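PDB 5XU0: membrane-fusion protein from Streptococcus pneumoniae, which probably serves as the channel-forming membrane-fusion component of a MacAB-like efflux pump, assembling as a hexamer. Local coordinates for residues T210-K221 / S237-G247. The protein carries 2 engineered substitutions. Sequence-based numbering, arbitrary orientation.
Sequences TGKLSYISDYPK and SKYPYTIDVTG
A classic beta bulge shifts the register of the antiparallel strands 207-216 and 239-246, neighbours in the six-stranded closed barrel of this membrane-fusion protein: S214 and Y215 both face T242. The carbonyl O of T242 accepts two backbone bonds, from S214 N at 3.2 Å and from Y215 N at 3.0 Å, and Y215 O takes T242 N in return. Before the bulge, K212 and D244 form a hydrogen-bonded pair through both their N and O atoms. L213, I243 and Y241 share one face of the sheet. There CD2 of L213 lies 3.5 Å from CG2 of I243, whose methyl also meets the edge of the Y241 ring in its plane, while M260 of strand 257-262 packs on Y241 and I243. On the other face, with CG anti to its backbone N (chi1 163°), the Y215 ring presents its edge, at CD1, to T242 OG1, which lies near the ring plane. Beyond the strand, S217 N bonds P240 O at 3.1 Å, nearly in line with the carbonyl. The loop then curls round Y239, whose OH bonds Q254 O of the second subunit; D218 forms a salt bridge with K253 of that subunit, so this end of the hairpin helps build the subunit interface. P220 lies alongside the Y239 side chain, its CB 3.6 Å from ring atom CE1, and K221 N donates to K238 O at 3.1 Å, a single backbone bond between loop residues beyond the strands.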
# COMPACT_ATOMS: atom_id res chain seq x y z
N THR B 210 7.00 31.26 36.59
CA THR B 210 8.38 30.82 36.75
C THR B 210 8.53 29.43 36.15
O THR B 210 7.54 28.76 35.82
CB THR B 210 8.81 30.83 38.22
OG1 THR B 210 10.07 30.18 38.36
CG2 THR B 210 7.77 30.12 39.08
N GLY B 211 9.78 29.00 36.00
CA GLY B 211 10.06 27.70 35.41
C GLY B 211 11.55 27.45 35.39
O GLY B 211 12.35 28.29 35.80
N LYS B 212 11.92 26.26 34.91
CA LYS B 212 13.30 25.80 34.91
C LYS B 212 13.68 25.18 33.57
O LYS B 212 12.91 24.41 33.00
CB LYS B 212 13.55 24.76 36.02
CG LYS B 212 13.32 25.21 37.46
CD LYS B 212 13.43 24.00 38.40
CE LYS B 212 12.32 23.95 39.44
NZ LYS B 212 12.11 22.57 39.96
N LEU B 213 14.88 25.50 33.10
CA LEU B 213 15.42 24.91 31.88
C LEU B 213 15.71 23.43 32.11
O LEU B 213 16.59 23.08 32.90
CB LEU B 213 16.69 25.64 31.46
CG LEU B 213 16.72 26.45 30.16
CD1 LEU B 213 18.14 26.89 29.88
CD2 LEU B 213 16.19 25.63 28.99
N SER B 214 14.98 22.55 31.41
CA SER B 214 15.13 21.12 31.62
C SER B 214 15.73 20.37 30.43
O SER B 214 16.31 19.30 30.64
CB SER B 214 13.78 20.48 31.97
OG SER B 214 12.98 20.31 30.81
N TYR B 215 15.61 20.89 29.21
CA TYR B 215 16.21 20.16 28.09
C TYR B 215 16.72 21.12 27.02
O TYR B 215 15.96 21.97 26.53
CB TYR B 215 15.21 19.16 27.50
CG TYR B 215 15.56 18.64 26.12
CD1 TYR B 215 14.75 18.92 25.04
CD2 TYR B 215 16.70 17.86 25.91
CE1 TYR B 215 15.05 18.44 23.77
CE2 TYR B 215 17.01 17.38 24.65
CZ TYR B 215 16.18 17.67 23.58
OH TYR B 215 16.48 17.21 22.32
N ILE B 216 18.00 20.98 26.68
CA ILE B 216 18.67 21.75 25.63
C ILE B 216 19.30 20.76 24.66
O ILE B 216 20.16 19.97 25.06
CB ILE B 216 19.74 22.69 26.21
CG1 ILE B 216 19.10 23.84 26.99
CG2 ILE B 216 20.63 23.23 25.09
CD1 ILE B 216 20.09 24.58 27.87
N SER B 217 18.89 20.81 23.40
CA SER B 217 19.29 19.81 22.43
C SER B 217 20.65 20.14 21.83
O SER B 217 20.86 21.22 21.27
CB SER B 217 18.25 19.69 21.32
OG SER B 217 18.62 18.68 20.39
N ASP B 218 21.58 19.18 21.95
CA ASP B 218 22.84 19.22 21.21
C ASP B 218 22.64 19.16 19.70
O ASP B 218 23.54 19.57 18.96
CB ASP B 218 23.74 18.04 21.63
CG ASP B 218 24.75 18.42 22.67
OD1 ASP B 218 24.60 19.49 23.31
OD2 ASP B 218 25.71 17.64 22.86
N TYR B 219 21.49 18.67 19.25
CA TYR B 219 21.31 18.29 17.85
C TYR B 219 20.42 19.30 17.16
O TYR B 219 19.28 19.52 17.61
CB TYR B 219 20.71 16.90 17.77
CG TYR B 219 20.43 16.42 16.37
CD1 TYR B 219 19.14 16.44 15.86
CD2 TYR B 219 21.45 15.95 15.56
CE1 TYR B 219 18.88 16.00 14.58
CE2 TYR B 219 21.20 15.51 14.27
CZ TYR B 219 19.91 15.54 13.79
OH TYR B 219 19.64 15.11 12.51
N PRO B 220 20.86 19.93 16.07
CA PRO B 220 20.03 20.95 15.42
C PRO B 220 18.86 20.32 14.68
O PRO B 220 18.96 19.22 14.12
CB PRO B 220 21.00 21.62 14.45
CG PRO B 220 21.99 20.55 14.12
CD PRO B 220 22.13 19.70 15.36
N LYS B 221 17.73 21.03 14.68
CA LYS B 221 16.59 20.64 13.86
C LYS B 221 17.03 20.59 12.40
O LYS B 221 17.71 21.50 11.92
CB LYS B 221 15.43 21.64 14.08
CG LYS B 221 14.08 21.39 13.36
CD LYS B 221 12.97 22.40 13.67
CE LYS B 221 11.71 22.05 12.88
NZ LYS B 221 10.59 22.99 13.14
N SER B 237 21.71 27.75 12.52
CA SER B 237 20.86 26.61 12.82
C SER B 237 20.26 26.76 14.21
O SER B 237 20.78 27.48 15.07
CB SER B 237 21.64 25.29 12.71
OG SER B 237 22.73 25.26 13.61
N LYS B 238 19.14 26.08 14.44
CA LYS B 238 18.30 26.29 15.61
C LYS B 238 18.14 24.99 16.38
O LYS B 238 17.86 23.94 15.79
CB LYS B 238 16.94 26.85 15.20
CG LYS B 238 17.03 28.22 14.54
CD LYS B 238 16.93 29.35 15.56
CE LYS B 238 17.85 30.52 15.22
NZ LYS B 238 18.13 30.63 13.77
N TYR B 239 18.31 25.06 17.71
CA TYR B 239 18.30 23.89 18.58
C TYR B 239 17.11 23.93 19.52
O TYR B 239 16.93 24.93 20.22
CB TYR B 239 19.59 23.82 19.39
CG TYR B 239 20.85 23.92 18.56
CD1 TYR B 239 21.52 22.78 18.15
CD2 TYR B 239 21.37 25.16 18.20
CE1 TYR B 239 22.66 22.87 17.39
CE2 TYR B 239 22.51 25.25 17.43
CZ TYR B 239 23.16 24.10 17.03
OH TYR B 239 24.30 24.19 16.28
N PRO B 240 16.29 22.88 19.59
CA PRO B 240 15.09 22.95 20.44
C PRO B 240 15.42 22.90 21.92
O PRO B 240 16.33 22.19 22.36
CB PRO B 240 14.29 21.71 20.00
CG PRO B 240 15.32 20.76 19.51
CD PRO B 240 16.42 21.59 18.89
N TYR B 241 14.66 23.67 22.70
CA TYR B 241 14.73 23.69 24.16
C TYR B 241 13.33 23.52 24.72
O TYR B 241 12.34 23.93 24.09
CB TYR B 241 15.32 25.00 24.70
CG TYR B 241 14.27 26.08 24.76
CD1 TYR B 241 13.97 26.81 23.63
CD2 TYR B 241 13.58 26.37 25.93
CE1 TYR B 241 13.01 27.79 23.64
CE2 TYR B 241 12.61 27.36 25.95
CZ TYR B 241 12.32 28.07 24.80
OH TYR B 241 11.37 29.05 24.80
N THR B 242 13.25 22.94 25.92
CA THR B 242 11.99 22.81 26.63
C THR B 242 12.24 23.11 28.10
O THR B 242 13.22 22.61 28.68
CB THR B 242 11.36 21.40 26.52
OG1 THR B 242 12.11 20.50 27.33
CG2 THR B 242 11.42 20.85 25.11
N ILE B 243 11.36 23.91 28.70
CA ILE B 243 11.41 24.17 30.14
C ILE B 243 10.09 23.74 30.77
O ILE B 243 9.02 23.84 30.16
CB ILE B 243 11.72 25.65 30.48
CG1 ILE B 243 10.45 26.49 30.49
CG2 ILE B 243 12.75 26.24 29.53
CD1 ILE B 243 10.68 27.97 30.66
N ASP B 244 10.20 23.25 32.01
CA ASP B 244 9.06 22.82 32.81
C ASP B 244 8.62 23.98 33.70
O ASP B 244 9.42 24.54 34.45
CB ASP B 244 9.43 21.61 33.68
CG ASP B 244 10.10 20.50 32.89
OD1 ASP B 244 9.78 19.32 33.12
OD2 ASP B 244 10.94 20.82 32.03
N VAL B 245 7.33 24.33 33.62
CA VAL B 245 6.81 25.41 34.43
C VAL B 245 6.76 24.97 35.89
O VAL B 245 6.52 23.80 36.20
CB VAL B 245 5.43 25.88 33.94
CG1 VAL B 245 5.43 26.00 32.43
CG2 VAL B 245 4.34 24.93 34.40
N THR B 246 7.01 25.91 36.79
CA THR B 246 7.08 25.62 38.21
C THR B 246 6.15 26.58 38.94
O THR B 246 5.74 27.61 38.41
CB THR B 246 8.51 25.76 38.75
OG1 THR B 246 8.90 27.14 38.74
CG2 THR B 246 9.48 24.97 37.88
N GLY B 247 5.82 26.22 40.18
CA GLY B 247 4.90 27.03 40.94
C GLY B 247 3.48 26.95 40.40
O GLY B 247 3.13 26.10 39.58